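Local coordinates for ferredoxin-thioredoxin reductase variable chain, chloroplastic (PDB 7C2B), which probably serves as the variable subunit of the chloroplast reductase that passes electrons from reduced ferredoxin to thioredoxins, at residues A78-F86 / K97-F107. Numbering follows the deposited sequence.
Sequences ANLPFKVQF and KFFTHLKEDEF. With NO3 (nitrate ion), chain J; NO3 (nitrate ion), chain E; NO3 (nitrate ion), chain K.
Residues 82-86 and 97-102, within strands 82-90 and 94-102 of a beta hairpin, pair antiparallel on one side of the SH3-like barrel of this variable subunit. Six backbone hydrogen bonds, two at each of F82/L102, V84/T100 and F86/F98, zip the arms together; F86 N to F98 O, 2.8 Å, is nearly straight. F82, V84, F86, F98, T100 and L102 face the core, which V38 and V40 of strand 37-40 help to close. There CB of F86 sits over the F98 face, 3.5 Å from CZ of F98, while the two rings, tilted by 24°, barely overlap. Past the 3-10 turn, F107 drives its edge into the face of F82, CZ of F107 over the ring centre, planes at 76°. K83, on the other face with F99 and H101, has CG anti to its own backbone N (chi1 -170°) and runs extended across F99: CE lies 3.5 Å from CG of F99, and NZ stands 4.5 Å from the ring centroid, a cation-pi contact. H101 ND1 is hydrogen-bonded to an acidic side chain of another protein chain. The hairpin thus divides its chemistry: largely apolar packing inside, a mixed face outside where H101 meets the partner chain, which E106 in the following turn salt-bridges.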
ATOM      1  N   ALA B  78      -4.420   6.750   6.889  1.00 22.85           N
ATOM      2  CA  ALA B  78      -3.036   6.749   7.346  1.00 21.60           C
ATOM      3  C   ALA B  78      -2.782   5.599   8.307  1.00 24.58           C
ATOM      4  O   ALA B  78      -3.508   5.432   9.291  1.00 24.83           O
ATOM      5  CB  ALA B  78      -2.722   8.083   8.032  1.00 21.24           C
ATOM      6  N   ASN B  79      -1.752   4.792   8.023  1.00 21.70           N
ATOM      7  CA  ASN B  79      -1.494   3.614   8.845  1.00 25.64           C
ATOM      8  C   ASN B  79      -0.357   3.800   9.849  1.00 25.80           C
ATOM      9  O   ASN B  79      -0.041   2.860  10.587  1.00 24.34           O
ATOM     10  CB  ASN B  79      -1.236   2.376   7.965  1.00 23.35           C
ATOM     11  CG  ASN B  79       0.039   2.467   7.140  1.00 27.24           C
ATOM     12  OD1 ASN B  79       0.776   3.459   7.175  1.00 22.93           O
ATOM     13  ND2 ASN B  79       0.308   1.407   6.380  1.00 29.56           N
ATOM     14  N   LEU B  80       0.250   4.981   9.911  1.00 22.68           N
ATOM     15  CA  LEU B  80       1.173   5.361  10.981  1.00 21.21           C
ATOM     16  C   LEU B  80       0.615   6.633  11.622  1.00 22.11           C
ATOM     17  O   LEU B  80       1.127   7.737  11.396  1.00 21.33           O
ATOM     18  CB  LEU B  80       2.594   5.573  10.451  1.00 20.93           C
ATOM     19  CG  LEU B  80       3.224   4.377   9.715  1.00 22.40           C
ATOM     20  CD1 LEU B  80       4.518   4.771   8.985  1.00 22.00           C
ATOM     21  CD2 LEU B  80       3.472   3.190  10.665  1.00 24.25           C
ATOM     22  N   PRO B  81      -0.459   6.521  12.413  1.00 23.97           N
ATOM     23  CA  PRO B  81      -1.228   7.728  12.768  1.00 24.54           C
ATOM     24  C   PRO B  81      -0.631   8.610  13.852  1.00 22.70           C
ATOM     25  O   PRO B  81      -1.067   9.763  13.968  1.00 24.31           O
ATOM     26  CB  PRO B  81      -2.582   7.162  13.231  1.00 25.09           C
ATOM     27  CG  PRO B  81      -2.279   5.826  13.698  1.00 23.19           C
ATOM     28  CD  PRO B  81      -1.157   5.293  12.828  1.00 24.03           C
ATOM     29  N   PHE B  82       0.331   8.132  14.640  1.00 21.77           N
ATOM     30  CA  PHE B  82       0.936   8.927  15.705  1.00 20.41           C
ATOM     31  C   PHE B  82       2.129   9.706  15.166  1.00 23.34           C
ATOM     32  O   PHE B  82       3.146   9.115  14.795  1.00 21.97           O
ATOM     33  CB  PHE B  82       1.389   8.037  16.860  1.00 21.06           C
ATOM     34  CG  PHE B  82       0.256   7.389  17.618  1.00 23.23           C
ATOM     35  CD1 PHE B  82      -0.335   8.039  18.696  1.00 25.38           C
ATOM     36  CD2 PHE B  82      -0.193   6.119  17.279  1.00 24.46           C
ATOM     37  CE1 PHE B  82      -1.372   7.443  19.407  1.00 24.40           C
ATOM     38  CE2 PHE B  82      -1.232   5.509  17.997  1.00 26.63           C
ATOM     39  CZ  PHE B  82      -1.822   6.174  19.060  1.00 23.93           C
ATOM     40  N   LYS B  83       2.022  11.029  15.152  1.00 20.59           N
ATOM     41  CA  LYS B  83       3.156  11.866  14.783  1.00 21.90           C
ATOM     42  C   LYS B  83       3.922  12.176  16.062  1.00 24.23           C
ATOM     43  O   LYS B  83       3.370  12.786  16.981  1.00 22.36           O
ATOM     44  CB  LYS B  83       2.690  13.139  14.080  1.00 20.02           C
ATOM     45  CG  LYS B  83       3.817  13.962  13.442  1.00 24.10           C
ATOM     46  CD  LYS B  83       3.258  15.253  12.854  1.00 27.37           C
ATOM     47  CE  LYS B  83       4.319  16.325  12.704  1.00 37.22           C
ATOM     48  NZ  LYS B  83       3.758  17.499  11.958  1.00 37.30           N
ATOM     49  N   VAL B  84       5.173  11.725  16.140  1.00 21.24           N
ATOM     50  CA  VAL B  84       5.958  11.797  17.368  1.00 22.47           C
ATOM     51  C   VAL B  84       7.134  12.738  17.151  1.00 24.13           C
ATOM     52  O   VAL B  84       7.850  12.628  16.148  1.00 20.55           O
ATOM     53  CB  VAL B  84       6.443  10.404  17.805  1.00 23.00           C
ATOM     54  CG1 VAL B  84       7.212  10.495  19.110  1.00 22.84           C
ATOM     55  CG2 VAL B  84       5.262   9.465  17.940  1.00 21.91           C
ATOM     56  N   GLN B  85       7.341  13.652  18.102  1.00 22.69           N
ATOM     57  CA  GLN B  85       8.458  14.587  18.043  1.00 22.59           C
ATOM     58  C   GLN B  85       9.646  14.023  18.808  1.00 24.86           C
ATOM     59  O   GLN B  85       9.509  13.616  19.966  1.00 25.95           O
ATOM     60  CB  GLN B  85       8.066  15.950  18.615  1.00 26.75           C
ATOM     61  CG  GLN B  85       9.215  16.960  18.671  1.00 27.18           C
ATOM     62  CD  GLN B  85       8.729  18.347  19.052  1.00 30.33           C
ATOM     63  OE1 GLN B  85       7.699  18.804  18.562  1.00 30.79           O
ATOM     64  NE2 GLN B  85       9.453  19.011  19.944  1.00 32.51           N
ATOM     65  N   PHE B  86      10.804  13.992  18.149  1.00 26.16           N
ATOM     66  CA  PHE B  86      12.056  13.552  18.740  1.00 26.85           C
ATOM     67  C   PHE B  86      13.063  14.687  18.655  1.00 27.68           C
ATOM     68  O   PHE B  86      12.980  15.541  17.773  1.00 26.39           O
ATOM     69  CB  PHE B  86      12.640  12.328  18.014  1.00 24.90           C
ATOM     70  CG  PHE B  86      11.789  11.093  18.106  1.00 26.65           C
ATOM     71  CD1 PHE B  86      11.906  10.234  19.190  1.00 25.98           C
ATOM     72  CD2 PHE B  86      10.894  10.771  17.094  1.00 24.21           C
ATOM     73  CE1 PHE B  86      11.131   9.093  19.278  1.00 28.65           C
ATOM     74  CE2 PHE B  86      10.119   9.635  17.170  1.00 23.14           C
ATOM     75  CZ  PHE B  86      10.238   8.786  18.267  1.00 25.68           C
ATOM     76  N   LYS B  97      15.809  18.430  15.950  1.00 33.46           N
ATOM     77  CA  LYS B  97      14.415  18.089  16.186  1.00 30.88           C
ATOM     78  C   LYS B  97      13.797  17.548  14.908  1.00 29.52           C
ATOM     79  O   LYS B  97      14.033  18.085  13.822  1.00 28.30           O
ATOM     80  CB  LYS B  97      13.649  19.323  16.660  1.00 31.91           C
ATOM     81  CG  LYS B  97      12.155  19.128  16.790  1.00 33.48           C
ATOM     82  CD  LYS B  97      11.595  20.035  17.874  1.00 39.75           C
ATOM     83  CE  LYS B  97      11.552  21.480  17.446  1.00 40.12           C
ATOM     84  NZ  LYS B  97      10.878  22.326  18.486  1.00 46.27           N
ATOM     85  N   PHE B  98      13.015  16.473  15.037  1.00 24.20           N
ATOM     86  CA  PHE B  98      12.341  15.905  13.879  1.00 22.18           C
ATOM     87  C   PHE B  98      11.089  15.174  14.328  1.00 23.75           C
ATOM     88  O   PHE B  98      10.873  14.934  15.518  1.00 25.86           O
ATOM     89  CB  PHE B  98      13.258  14.958  13.077  1.00 24.81           C
ATOM     90  CG  PHE B  98      13.694  13.720  13.831  1.00 23.72           C
ATOM     91  CD1 PHE B  98      14.804  13.752  14.661  1.00 25.99           C
ATOM     92  CD2 PHE B  98      13.009  12.514  13.685  1.00 22.39           C
ATOM     93  CE1 PHE B  98      15.221  12.619  15.351  1.00 25.65           C
ATOM     94  CE2 PHE B  98      13.416  11.378  14.374  1.00 24.15           C
ATOM     95  CZ  PHE B  98      14.531  11.428  15.201  1.00 25.31           C
ATOM     96  N   PHE B  99      10.263  14.827  13.351  1.00 22.43           N
ATOM     97  CA  PHE B  99       9.052  14.057  13.573  1.00 23.46           C
ATOM     98  C   PHE B  99       9.158  12.735  12.834  1.00 27.15           C
ATOM     99  O   PHE B  99       9.816  12.638  11.794  1.00 25.59           O
ATOM    100  CB  PHE B  99       7.814  14.828  13.095  1.00 25.61           C
ATOM    101  CG  PHE B  99       7.701  16.201  13.696  1.00 31.03           C
ATOM    102  CD1 PHE B  99       7.212  16.370  14.987  1.00 30.06           C
ATOM    103  CD2 PHE B  99       8.112  17.318  12.985  1.00 31.36           C
ATOM    104  CE1 PHE B  99       7.120  17.629  15.552  1.00 31.73           C
ATOM    105  CE2 PHE B  99       8.030  18.590  13.550  1.00 35.37           C
ATOM    106  CZ  PHE B  99       7.532  18.742  14.836  1.00 32.38           C
ATOM    107  N   THR B 100       8.510  11.715  13.392  1.00 21.46           N
ATOM    108  CA  THR B 100       8.403  10.410  12.762  1.00 20.84           C
ATOM    109  C   THR B 100       6.997   9.896  13.025  1.00 21.14           C
ATOM    110  O   THR B 100       6.471  10.062  14.129  1.00 21.42           O
ATOM    111  CB  THR B 100       9.452   9.416  13.305  1.00 20.88           C
ATOM    112  OG1 THR B 100      10.769   9.806  12.880  1.00 26.83           O
ATOM    113  CG2 THR B 100       9.175   8.009  12.800  1.00 25.80           C
ATOM    114  N   HIS B 101       6.383   9.296  12.011  1.00 19.18           N
ATOM    115  CA  HIS B 101       5.064   8.688  12.154  1.00 19.55           C
ATOM    116  C   HIS B 101       5.192   7.252  12.646  1.00 20.73           C
ATOM    117  O   HIS B 101       5.967   6.465  12.087  1.00 18.54           O
ATOM    118  CB  HIS B 101       4.328   8.729  10.815  1.00 19.12           C
ATOM    119  CG  HIS B 101       3.860  10.096  10.426  1.00 19.84           C
ATOM    120  ND1 HIS B 101       4.678  11.027   9.812  1.00 20.44           N
ATOM    121  CD2 HIS B 101       2.645  10.681  10.543  1.00 24.90           C
ATOM    122  CE1 HIS B 101       3.984  12.125   9.574  1.00 23.67           C
ATOM    123  NE2 HIS B 101       2.749  11.942  10.012  1.00 23.67           N
ATOM    124  N   LEU B 102       4.424   6.909  13.689  1.00 19.62           N
ATOM    125  CA  LEU B 102       4.454   5.578  14.286  1.00 21.07           C
ATOM    126  C   LEU B 102       3.041   5.009  14.381  1.00 22.13           C
ATOM    127  O   LEU B 102       2.045   5.740  14.369  1.00 20.24           O
ATOM    128  CB  LEU B 102       5.063   5.585  15.703  1.00 19.48           C
ATOM    129  CG  LEU B 102       6.441   6.199  15.917  1.00 21.62           C
ATOM    130  CD1 LEU B 102       6.860   5.986  17.378  1.00 24.87           C
ATOM    131  CD2 LEU B 102       7.413   5.532  14.983  1.00 17.83           C
ATOM    132  N   LYS B 103       2.966   3.688  14.477  1.00 21.66           N
ATOM    133  CA  LYS B 103       1.730   3.030  14.878  1.00 24.84           C
ATOM    134  C   LYS B 103       1.895   2.466  16.281  1.00 23.20           C
ATOM    135  O   LYS B 103       3.003   2.403  16.826  1.00 22.09           O
ATOM    136  CB  LYS B 103       1.320   1.936  13.881  1.00 27.60           C
ATOM    137  CG  LYS B 103       2.386   0.907  13.553  1.00 26.62           C
ATOM    138  CD  LYS B 103       1.855  -0.025  12.470  1.00 29.80           C
ATOM    139  CE  LYS B 103       2.945  -0.893  11.888  1.00 33.26           C
ATOM    140  NZ  LYS B 103       3.490  -1.797  12.920  1.00 38.53           N
ATOM    141  N   GLU B 104       0.761   2.060  16.861  1.00 25.71           N
ATOM    142  CA  GLU B 104       0.691   1.822  18.299  1.00 29.37           C
ATOM    143  C   GLU B 104       1.633   0.713  18.750  1.00 29.40           C
ATOM    144  O   GLU B 104       2.163   0.777  19.863  1.00 28.14           O
ATOM    145  CB  GLU B 104      -0.753   1.502  18.712  1.00 30.44           C
ATOM    146  CG  GLU B 104      -1.414   0.410  17.884  1.00 37.89           C
ATOM    147  CD  GLU B 104      -2.653  -0.183  18.546  1.00 48.23           C
ATOM    148  OE1 GLU B 104      -3.248   0.486  19.424  1.00 50.96           O
ATOM    149  OE2 GLU B 104      -3.036  -1.320  18.178  1.00 52.01           O
ATOM    150  N   ASP B 105       1.873  -0.297  17.913  1.00 26.22           N
ATOM    151  CA  ASP B 105       2.722  -1.390  18.358  1.00 28.10           C
ATOM    152  C   ASP B 105       4.213  -1.087  18.222  1.00 28.15           C
ATOM    153  O   ASP B 105       5.029  -1.982  18.436  1.00 25.78           O
ATOM    154  CB  ASP B 105       2.346  -2.701  17.638  1.00 30.49           C
ATOM    155  CG  ASP B 105       2.627  -2.696  16.132  1.00 37.95           C
ATOM    156  OD1 ASP B 105       3.232  -1.744  15.593  1.00 33.18           O
ATOM    157  OD2 ASP B 105       2.237  -3.692  15.471  1.00 38.91           O
ATOM    158  N   GLU B 106       4.602   0.152  17.919  1.00 24.07           N
ATOM    159  CA  GLU B 106       6.013   0.487  17.807  1.00 23.11           C
ATOM    160  C   GLU B 106       6.541   1.267  19.004  1.00 23.41           C
ATOM    161  O   GLU B 106       7.737   1.570  19.052  1.00 22.90           O
ATOM    162  CB  GLU B 106       6.254   1.279  16.506  1.00 22.91           C
ATOM    163  CG  GLU B 106       5.898   0.441  15.282  1.00 24.24           C
ATOM    164  CD  GLU B 106       5.987   1.203  13.969  1.00 25.77           C
ATOM    165  OE1 GLU B 106       5.754   2.434  13.961  1.00 21.01           O
ATOM    166  OE2 GLU B 106       6.274   0.552  12.941  1.00 27.37           O
ATOM    167  N   PHE B 107       5.692   1.610  19.969  1.00 22.45           N
ATOM    168  CA  PHE B 107       6.152   2.413  21.091  1.00 24.86           C
ATOM    169  C   PHE B 107       5.358   2.044  22.336  1.00 25.79           C
ATOM    170  O   PHE B 107       4.321   1.381  22.266  1.00 24.74           O
ATOM    171  CB  PHE B 107       6.041   3.923  20.792  1.00 22.77           C
ATOM    172  CG  PHE B 107       4.626   4.402  20.585  1.00 22.79           C
ATOM    173  CD1 PHE B 107       3.856   4.820  21.661  1.00 25.92           C
ATOM    174  CD2 PHE B 107       4.071   4.435  19.317  1.00 22.59           C
ATOM    175  CE1 PHE B 107       2.560   5.247  21.475  1.00 27.67           C
ATOM    176  CE2 PHE B 107       2.772   4.867  19.116  1.00 25.63           C
ATOM    177  CZ  PHE B 107       2.012   5.276  20.198  1.00 25.19           C
TER
HETATM  178  N   NO3 J 207       0.851  13.072   7.457  1.00 37.98           N
HETATM  179  O1  NO3 J 207       0.333  12.827   6.325  1.00 35.63           O
HETATM  180  O2  NO3 J 207       1.934  13.733   7.529  1.00 44.82           O
HETATM  181  O3  NO3 J 207       0.285  12.657   8.512  1.00 35.28           O
HETATM  182  N   NO3 E 202      -2.995  -0.805   6.364  1.00 37.72           N
HETATM  183  O1  NO3 E 202      -1.771  -0.749   6.041  1.00 32.37           O
HETATM  184  O2  NO3 E 202      -3.624   0.244   6.709  1.00 35.12           O
HETATM  185  O3  NO3 E 202      -3.595  -1.918   6.346  1.00 44.40           O
HETATM  186  N   NO3 K 201       3.818   1.005   7.192  1.00 45.74           N
HETATM  187  O1  NO3 K 201       5.083   1.113   7.129  1.00 41.84           O
HETATM  188  O2  NO3 K 201       3.115   1.806   6.492  1.00 37.13           O
HETATM  189  O3  NO3 K 201       3.279   0.118   7.947  1.00 40.24           O